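Phospholyase (Arthrobacter aurescens, PDB 5G4I) acts as a pyridoxal-phosphate-dependent phospholyase, homologous to class III transaminases and classed with the enzymes that eliminate phosphate from ethanolamine phosphate. Local coordinates at residues 65-70 and 323-328; 126-131 and 152-157; 389-394 and 399-404. All blocks are in the same frame, centred on the assembly; numbering follows the deposited sequence.

In the fold
The three contacts lie around the bound pyridoxal phosphate at different ranges. Contact 2 is the nearest, with the side chain of L154 about 7 Å from the cofactor and about 4 Å from that of S121, a cofactor-binding residue. The side chains of S402 in contact 3 and H66 in contact 1 stand about 12 and 13 Å from the cofactor, each about 10 Å from the side chain of Q254. Contact 2 is nested in the chain between the two segments of contact 1, whereas contact 3 follows both. Nearest atoms of contacts 1 and 3 are about 7 Å apart; contacts 2 and 3 lie on opposite sides of the chain's centre, their own centres about 33 Å apart.

Contact 1 (65-70 and 323-328); sequences PHVGHA and LAVLRY
V67 carries most of the contact between loop 65-70 and helix segment 323-328, resting against both Y328 and V325. Its CB lies 3.6 Å from CD1 of the Y328 ring, and its CG1 reaches the same Y328 CD1 at 3.7 Å, so the valine stem and one methyl share a single ring carbon while the two side chains run past each other in opposite senses. That methyl also lies 4.3 Å from CG1 of V325. One turn of helix separates V325 from Y328, and V67 bridges the pair. Beside it the H66 imidazole crosses V325 at about a right angle, with CD2 of H66 4.0 Å from CG1 of V325. The methyl meets the ring obliquely; it is placed there by the V325 rotamer that puts CG1 anti to the backbone N (chi1 170°).

H66 and V67 are the two central residues of a type I beta turn, P65 to G68, closed by G68 N to P65 O at 3.0 Å. The turn belongs to the loop joining strand 56-59 to helix 72-82, and the contact fastens it to helix 316-331, more than 250 residues further along the chain in the class III aminotransferase family fold.

The side-chain amide of N285 bonds the turn twice, accepting from V67 N through OD1 and donating to G68 O through ND2. V74 of helix 72-82 packs against both V67 and V325. H69 NE2 is hydrogen-bonded to D59, and the H69 side chain packs on L87 of the second subunit.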
loop_
_atom_site.group_PDB
_atom_site.type_symbol
_atom_site.label_atom_id
_atom_site.label_comp_id
_atom_site.label_asym_id
_atom_site.label_seq_id
_atom_site.Cartn_x
_atom_site.Cartn_y
_atom_site.Cartn_z
ATOM N N PRO A 65 7.325 4.734 -15.261
ATOM C CA PRO A 65 7.813 3.854 -16.309
ATOM C C PRO A 65 9.316 4.042 -16.537
ATOM O O PRO A 65 9.816 4.483 -17.565
ATOM C CB PRO A 65 7.011 4.346 -17.560
ATOM C CG PRO A 65 6.769 5.723 -17.297
ATOM C CD PRO A 65 6.534 5.857 -15.814
ATOM N N HIS A 66 10.069 3.703 -15.452
ATOM C CA HIS A 66 11.536 3.838 -15.397
ATOM C C HIS A 66 12.264 3.282 -16.636
ATOM O O HIS A 66 13.220 3.941 -17.136
ATOM C CB HIS A 66 12.047 3.025 -14.149
ATOM C CG HIS A 66 13.480 3.289 -13.758
ATOM N ND1 HIS A 66 13.921 4.527 -13.354
ATOM C CD2 HIS A 66 14.543 2.445 -13.680
ATOM C CE1 HIS A 66 15.206 4.415 -13.019
ATOM N NE2 HIS A 66 15.598 3.188 -13.232
ATOM N N VAL A 67 11.845 2.114 -17.151
ATOM C CA VAL A 67 12.466 1.490 -18.319
ATOM C C VAL A 67 11.656 1.612 -19.621
ATOM O O VAL A 67 11.832 0.812 -20.560
ATOM C CB VAL A 67 12.952 0.046 -18.035
ATOM C CG1 VAL A 67 14.087 0.089 -16.957
ATOM C CG2 VAL A 67 11.867 -0.903 -17.532
ATOM N N GLY A 68 10.731 2.541 -19.597
ATOM C CA GLY A 68 9.959 2.916 -20.769
ATOM C C GLY A 68 8.530 2.327 -20.806
ATOM O O GLY A 68 8.241 1.235 -20.224
ATOM N N HIS A 69 7.607 3.063 -21.425
ATOM C CA HIS A 69 6.251 2.561 -21.611
ATOM C C HIS A 69 6.188 1.238 -22.409
ATOM O O HIS A 69 6.897 1.081 -23.431
ATOM C CB HIS A 69 5.403 3.626 -22.365
ATOM C CG HIS A 69 5.306 4.914 -21.636
ATOM N ND1 HIS A 69 4.542 5.072 -20.504
ATOM C CD2 HIS A 69 5.905 6.126 -21.850
ATOM C CE1 HIS A 69 4.672 6.317 -20.065
ATOM N NE2 HIS A 69 5.494 6.977 -20.874
ATOM N N ALA A 70 5.355 0.300 -21.905
ATOM C CA ALA A 70 5.171 -0.984 -22.588
ATOM C C ALA A 70 6.410 -1.861 -22.776
ATOM O O ALA A 70 6.510 -2.654 -23.687
ATOM C CB ALA A 70 4.397 -0.787 -23.959
ATOM N N LEU A 323 12.730 -7.573 -10.489
ATOM C CA LEU A 323 13.975 -8.153 -11.038
ATOM C C LEU A 323 14.146 -7.713 -12.507
ATOM O O LEU A 323 15.271 -7.394 -12.935
ATOM C CB LEU A 323 13.905 -9.682 -10.922
ATOM C CG LEU A 323 14.339 -10.355 -9.653
ATOM C CD1 LEU A 323 13.735 -11.803 -9.651
ATOM C CD2 LEU A 323 15.917 -10.321 -9.612
ATOM N N ALA A 324 13.045 -7.704 -13.281
ATOM C CA ALA A 324 13.149 -7.276 -14.706
ATOM C C ALA A 324 13.524 -5.844 -14.912
ATOM O O ALA A 324 14.301 -5.487 -15.856
ATOM C CB ALA A 324 11.858 -7.621 -15.432
ATOM N N VAL A 325 13.082 -4.971 -14.004
ATOM C CA VAL A 325 13.500 -3.543 -14.035
ATOM C C VAL A 325 15.012 -3.411 -13.809
ATOM O O VAL A 325 15.716 -2.690 -14.568
ATOM C CB VAL A 325 12.692 -2.653 -13.053
ATOM C CG1 VAL A 325 13.296 -1.253 -12.918
ATOM C CG2 VAL A 325 11.249 -2.589 -13.577
ATOM N N LEU A 326 15.530 -4.085 -12.740
ATOM C CA LEU A 326 16.948 -4.004 -12.475
ATOM C C LEU A 326 17.794 -4.637 -13.571
ATOM O O LEU A 326 18.816 -4.063 -13.992
ATOM C CB LEU A 326 17.290 -4.668 -11.125
ATOM C CG LEU A 326 16.912 -3.961 -9.810
ATOM C CD1 LEU A 326 17.181 -4.876 -8.578
ATOM C CD2 LEU A 326 17.590 -2.613 -9.693
ATOM N N ARG A 327 17.336 -5.785 -14.097
ATOM C CA ARG A 327 18.094 -6.462 -15.167
ATOM C C ARG A 327 18.180 -5.546 -16.421
ATOM O O ARG A 327 19.223 -5.435 -17.081
ATOM C CB ARG A 327 17.531 -7.838 -15.512
ATOM C CG ARG A 327 18.283 -8.401 -16.718
ATOM N N TYR A 328 17.047 -4.932 -16.828
ATOM C CA TYR A 328 17.024 -4.078 -17.981
ATOM C C TYR A 328 17.854 -2.855 -17.843
ATOM O O TYR A 328 18.693 -2.490 -18.726
ATOM C CB TYR A 328 15.561 -3.714 -18.409
ATOM C CG TYR A 328 15.453 -3.044 -19.730
ATOM C CD1 TYR A 328 15.580 -1.641 -19.878
ATOM C CD2 TYR A 328 15.159 -3.819 -20.877
ATOM C CE1 TYR A 328 15.512 -1.064 -21.133
ATOM C CE2 TYR A 328 15.099 -3.214 -22.127
ATOM C CZ TYR A 328 15.265 -1.860 -22.216
ATOM O OH TYR A 328 15.185 -1.185 -23.481
#

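Contact 2 (126-131 and 152-157); sequences LALRIA and TSLAEI
L128 and L154 meet with matching first torsions, each holding CG anti to its own carbonyl carbon (chi1 -70° and -66°), but they touch through different branches. In L128 the branch that continues the extended chain, CD1, makes the contact; in L154 it is CD2, the branch off that line, and the two methyls stand 3.6 Å apart. The side chains cross obliquely and meet at their end methyls. The same L128 CD1 lies 4.0 Å from OG of S153 and 4.2 Å from CD1 of I157. One leucine methyl thus meets three residues of the segment 152-157, and the backbones stay well apart, the closest alpha carbons, those of L128 and S153, being 8.3 Å from each other.

At the end of the segment 152-157, I157 N bonds to L154 O at 3.1 Å.

Helix 120-135 here packs against the central, mainly parallel sheet of the large domain of the class III aminotransferase family fold. L128 lies on V214 and I249, side chains of two neighbouring strands, and I157 on L216 of the first of these strands. The start of this helix contributes G120 and S121 to the pyridoxal phosphate site, and L154 packs within about 4 Å of the S121 side chain.

The hydroxyl of S153 lies beside the L128 methyl but is hydrogen-bonded to E125 of its own chain. Both segments also reach the second subunit: R129 forms a salt bridge through NE with E165 of the second subunit, and T152 N is hydrogen-bonded to E125 of that subunit.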
loop_
_atom_site.group_PDB
_atom_site.type_symbol
_atom_site.label_atom_id
_atom_site.label_comp_id
_atom_site.label_asym_id
_atom_site.label_seq_id
_atom_site.Cartn_x
_atom_site.Cartn_y
_atom_site.Cartn_z
ATOM N N LEU A 126 6.066 2.608 7.368
ATOM C CA LEU A 126 6.832 1.566 8.112
ATOM C C LEU A 126 8.137 2.118 8.639
ATOM O O LEU A 126 8.500 1.806 9.817
ATOM C CB LEU A 126 7.035 0.329 7.219
ATOM C CG LEU A 126 7.871 -0.794 7.803
ATOM C CD1 LEU A 126 7.256 -1.366 9.051
ATOM C CD2 LEU A 126 8.043 -1.914 6.728
ATOM N N ALA A 127 8.871 2.866 7.831
ATOM C CA ALA A 127 10.137 3.442 8.346
ATOM C C ALA A 127 9.912 4.314 9.565
ATOM O O ALA A 127 10.740 4.243 10.524
ATOM C CB ALA A 127 10.889 4.185 7.247
ATOM N N LEU A 128 8.880 5.184 9.574
ATOM C CA LEU A 128 8.616 6.050 10.771
ATOM C C LEU A 128 8.298 5.154 11.970
ATOM O O LEU A 128 8.640 5.474 13.133
ATOM C CB LEU A 128 7.482 7.069 10.484
ATOM C CG LEU A 128 7.784 8.207 9.519
ATOM C CD1 LEU A 128 6.526 8.996 9.376
ATOM C CD2 LEU A 128 8.880 9.092 10.093
ATOM N N ARG A 129 7.540 4.059 11.740
ATOM C CA ARG A 129 7.161 3.111 12.805
ATOM C C ARG A 129 8.355 2.400 13.399
ATOM O O ARG A 129 8.520 2.304 14.689
ATOM C CB ARG A 129 6.043 2.184 12.266
ATOM C CG ARG A 129 5.435 1.238 13.374
ATOM C CD ARG A 129 4.289 0.369 12.804
ATOM N NE ARG A 129 3.856 -0.581 13.865
ATOM C CZ ARG A 129 3.411 -1.823 13.675
ATOM N NH1 ARG A 129 3.127 -2.274 12.468
ATOM N NH2 ARG A 129 3.157 -2.615 14.717
ATOM N N ILE A 130 9.225 1.853 12.581
ATOM C CA ILE A 130 10.535 1.233 13.056
ATOM C C ILE A 130 11.263 2.258 13.854
ATOM O O ILE A 130 11.751 1.910 14.993
ATOM C CB ILE A 130 11.346 0.767 11.822
ATOM C CG1 ILE A 130 10.706 -0.450 11.124
ATOM C CG2 ILE A 130 12.789 0.396 12.268
ATOM C CD1 ILE A 130 11.239 -0.692 9.673
ATOM N N ALA A 131 11.434 3.460 13.364
ATOM C CA ALA A 131 12.212 4.472 14.061
ATOM C C ALA A 131 11.600 4.826 15.415
ATOM O O ALA A 131 12.354 4.965 16.455
ATOM C CB ALA A 131 12.423 5.717 13.208
ATOM N N THR A 152 -2.271 8.664 7.756
ATOM C CA THR A 152 -2.454 9.606 8.899
ATOM C C THR A 152 -1.108 10.084 9.462
ATOM O O THR A 152 -0.877 11.301 9.601
ATOM C CB THR A 152 -3.284 8.951 10.010
ATOM O OG1 THR A 152 -4.600 8.690 9.487
ATOM C CG2 THR A 152 -3.384 9.911 11.186
ATOM N N SER A 153 -0.177 9.171 9.722
ATOM C CA SER A 153 1.118 9.632 10.307
ATOM C C SER A 153 1.911 10.541 9.382
ATOM O O SER A 153 2.642 11.464 9.822
ATOM C CB SER A 153 1.988 8.491 10.905
ATOM O OG SER A 153 2.779 7.823 9.906
ATOM N N LEU A 154 1.787 10.300 8.073
ATOM C CA LEU A 154 2.424 11.156 7.070
ATOM C C LEU A 154 1.694 12.508 6.857
ATOM O O LEU A 154 2.314 13.549 6.656
ATOM C CB LEU A 154 2.636 10.367 5.782
ATOM C CG LEU A 154 3.645 9.202 5.888
ATOM C CD1 LEU A 154 3.553 8.264 4.650
ATOM C CD2 LEU A 154 5.078 9.624 6.094
ATOM N N ALA A 155 0.359 12.495 6.886
ATOM C CA ALA A 155 -0.370 13.739 6.824
ATOM C C ALA A 155 -0.013 14.709 7.928
ATOM O O ALA A 155 0.131 15.901 7.642
ATOM C CB ALA A 155 -1.882 13.439 6.885
ATOM N N GLU A 156 0.221 14.167 9.128
ATOM C CA GLU A 156 0.603 15.008 10.274
ATOM C C GLU A 156 1.944 15.705 10.115
ATOM O O GLU A 156 2.240 16.637 10.930
ATOM C CB GLU A 156 0.564 14.174 11.572
ATOM C CG GLU A 156 -0.861 13.718 11.980
ATOM C CD GLU A 156 -0.886 12.769 13.163
ATOM O OE1 GLU A 156 0.173 12.305 13.614
ATOM O OE2 GLU A 156 -1.983 12.330 13.561
ATOM N N ILE A 157 2.805 15.241 9.181
ATOM C CA ILE A 157 4.137 15.867 8.993
ATOM C C ILE A 157 4.212 16.633 7.679
ATOM O O ILE A 157 5.247 17.188 7.343
ATOM C CB ILE A 157 5.284 14.820 9.111
ATOM C CG1 ILE A 157 5.433 13.964 7.828
ATOM C CG2 ILE A 157 5.142 13.970 10.339
ATOM C CD1 ILE A 157 6.552 12.941 7.839
#

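Contact 3 (389-394 and 399-404); sequences ILIEDM and VLISRV
I391 and M394, one turn apart on helix 384-396, press onto the strand residues that follow it. CD1 of I391 lies 3.6 Å from CG of R403, where the isoleucine tip meets the extended arginine chain at about a right angle. The arginine presents its aliphatic part here. The other branch of I391 packs on the strand backbone, its CG2 3.7 Å from I401 O. On the neighbouring turn, CG of M394 lies 3.9 Å from CD1 of I401. In I401, CG1 lies between the backbone N and the carbonyl carbon (chi1 64°), which sends this branch back to the helix, although the CB itself does not face it. The M394 chain bends at both of its next torsions, which lays it alongside V399, pointing the same way, with its CE 3.9 Å from V399 CG1.

The arrangement is a tight helix-to-strand connection in the smaller domain of the aminotransferase fold, built from both ends of the chain. The strand 399-404 lies in a sheet between strands 56-59 and 410-413, and L411 of the latter packs on both I391 and I401. At the far end, the R403 guanidinium is held through NH1 by the backbone carbonyl of D408.

Main-chain atoms make the polar edge. V399 N donates to M394 O at 2.9 Å (N-H...O angle 151°), approaching from above the carbonyl plane, 37° out of it. Where the strand breaks at I401, a water takes over: it donates to I391 O (2.9 Å) and to V399 O (2.8 Å) and accepts from I401 N (3.1 Å).

The water thus gives partners to three backbone groups on the two segments. The polar links between the two segments therefore rest on backbone groups and one water, while the side chains contribute apolar packing, partly against the strand backbone.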
loop_
_atom_site.group_PDB
_atom_site.type_symbol
_atom_site.label_atom_id
_atom_site.label_comp_id
_atom_site.label_asym_id
_atom_site.label_seq_id
_atom_site.Cartn_x
_atom_site.Cartn_y
_atom_site.Cartn_z
ATOM N N ILE A 389 1.957 29.009 -18.753
ATOM C CA ILE A 389 1.988 29.269 -20.236
ATOM C C ILE A 389 2.975 28.305 -20.945
ATOM O O ILE A 389 2.629 27.653 -21.962
ATOM C CB ILE A 389 2.327 30.773 -20.553
ATOM C CG1 ILE A 389 1.129 31.653 -20.179
ATOM C CG2 ILE A 389 2.721 30.928 -21.990
ATOM C CD1 ILE A 389 1.388 33.163 -20.260
ATOM N N LEU A 390 4.174 28.211 -20.362
ATOM C CA LEU A 390 5.205 27.308 -20.936
ATOM C C LEU A 390 4.788 25.806 -20.920
ATOM O O LEU A 390 5.010 25.070 -21.899
ATOM C CB LEU A 390 6.504 27.472 -20.227
ATOM C CG LEU A 390 7.258 28.836 -20.368
ATOM C CD1 LEU A 390 8.369 29.004 -19.345
ATOM C CD2 LEU A 390 7.865 28.973 -21.768
ATOM N N ILE A 391 4.213 25.389 -19.800
ATOM C CA ILE A 391 3.751 23.970 -19.732
ATOM C C ILE A 391 2.662 23.626 -20.776
ATOM O O ILE A 391 2.736 22.609 -21.465
ATOM C CB ILE A 391 3.268 23.665 -18.277
ATOM C CG1 ILE A 391 4.449 23.667 -17.350
ATOM C CG2 ILE A 391 2.489 22.355 -18.186
ATOM C CD1 ILE A 391 4.071 23.759 -15.855
ATOM N N GLU A 392 1.656 24.546 -20.926
ATOM C CA GLU A 392 0.626 24.309 -21.935
ATOM C C GLU A 392 1.175 24.427 -23.375
ATOM O O GLU A 392 0.753 23.653 -24.276
ATOM C CB GLU A 392 -0.535 25.271 -21.683
ATOM C CG GLU A 392 -1.287 25.020 -20.379
ATOM C CD GLU A 392 -2.265 23.825 -20.386
ATOM O OE1 GLU A 392 -2.494 23.270 -21.458
ATOM O OE2 GLU A 392 -2.893 23.592 -19.274
ATOM N N ASP A 393 2.065 25.422 -23.604
ATOM C CA ASP A 393 2.667 25.571 -24.913
ATOM C C ASP A 393 3.524 24.335 -25.355
ATOM O O ASP A 393 3.475 23.817 -26.460
ATOM C CB ASP A 393 3.500 26.875 -25.009
ATOM C CG ASP A 393 4.011 27.123 -26.420
ATOM O OD1 ASP A 393 3.181 27.271 -27.321
ATOM O OD2 ASP A 393 5.175 27.137 -26.623
ATOM N N MET A 394 4.283 23.820 -24.379
ATOM C CA MET A 394 5.088 22.632 -24.638
ATOM C C MET A 394 4.204 21.422 -24.965
ATOM O O MET A 394 4.476 20.651 -25.861
ATOM C CB MET A 394 5.971 22.374 -23.391
ATOM C CG MET A 394 7.172 23.322 -23.326
ATOM S SD MET A 394 8.487 23.022 -24.589
ATOM C CE MET A 394 9.396 21.643 -23.836
ATOM N N VAL A 399 5.228 17.916 -26.191
ATOM C CA VAL A 399 6.198 17.553 -25.070
ATOM C C VAL A 399 5.468 17.678 -23.739
ATOM O O VAL A 399 4.926 18.727 -23.412
ATOM C CB VAL A 399 7.507 18.398 -25.091
ATOM C CG1 VAL A 399 8.523 17.847 -24.048
ATOM C CG2 VAL A 399 8.138 18.398 -26.499
ATOM N N LEU A 400 5.542 16.620 -22.902
ATOM C CA LEU A 400 4.928 16.625 -21.564
ATOM C C LEU A 400 5.955 16.993 -20.483
ATOM O O LEU A 400 6.929 16.265 -20.306
ATOM C CB LEU A 400 4.301 15.221 -21.234
ATOM C CG LEU A 400 3.325 14.685 -22.262
ATOM C CD1 LEU A 400 2.871 13.268 -21.833
ATOM C CD2 LEU A 400 2.176 15.644 -22.478
ATOM N N ILE A 401 5.778 18.108 -19.795
ATOM C CA ILE A 401 6.538 18.571 -18.663
ATOM C C ILE A 401 5.589 19.095 -17.544
ATOM O O ILE A 401 4.371 19.171 -17.748
ATOM C CB ILE A 401 7.595 19.620 -19.074
ATOM C CG1 ILE A 401 6.944 20.898 -19.638
ATOM C CG2 ILE A 401 8.675 19.033 -19.992
ATOM C CD1 ILE A 401 7.879 22.068 -19.691
ATOM N N SER A 402 6.126 19.404 -16.420
ATOM C CA SER A 402 5.351 19.930 -15.291
ATOM C C SER A 402 6.145 21.009 -14.518
ATOM O O SER A 402 7.125 21.608 -14.977
ATOM C CB SER A 402 4.885 18.809 -14.364
ATOM O OG SER A 402 3.746 19.271 -13.585
ATOM N N ARG A 403 5.713 21.299 -13.272
ATOM C CA ARG A 403 6.415 22.251 -12.379
ATOM C C ARG A 403 6.379 21.858 -10.915
ATOM O O ARG A 403 5.530 20.995 -10.528
ATOM C CB ARG A 403 5.840 23.666 -12.512
ATOM C CG ARG A 403 4.353 23.720 -12.249
ATOM C CD ARG A 403 3.808 25.171 -12.195
ATOM N NE ARG A 403 2.335 25.224 -12.242
ATOM C CZ ARG A 403 1.640 26.382 -12.328
ATOM N NH1 ARG A 403 2.267 27.602 -12.300
ATOM N NH2 ARG A 403 0.314 26.343 -12.453
ATOM N N VAL A 404 7.260 22.454 -10.139
ATOM C CA VAL A 404 7.373 22.228 -8.707
ATOM C C VAL A 404 7.692 23.532 -8.002
ATOM O O VAL A 404 8.060 24.533 -8.628
ATOM C CB VAL A 404 8.508 21.184 -8.324
ATOM C CG1 VAL A 404 8.064 19.799 -8.570
ATOM C CG2 VAL A 404 9.837 21.443 -8.919
HETATM O O HOH W 1 3.640 19.895 -21.162
#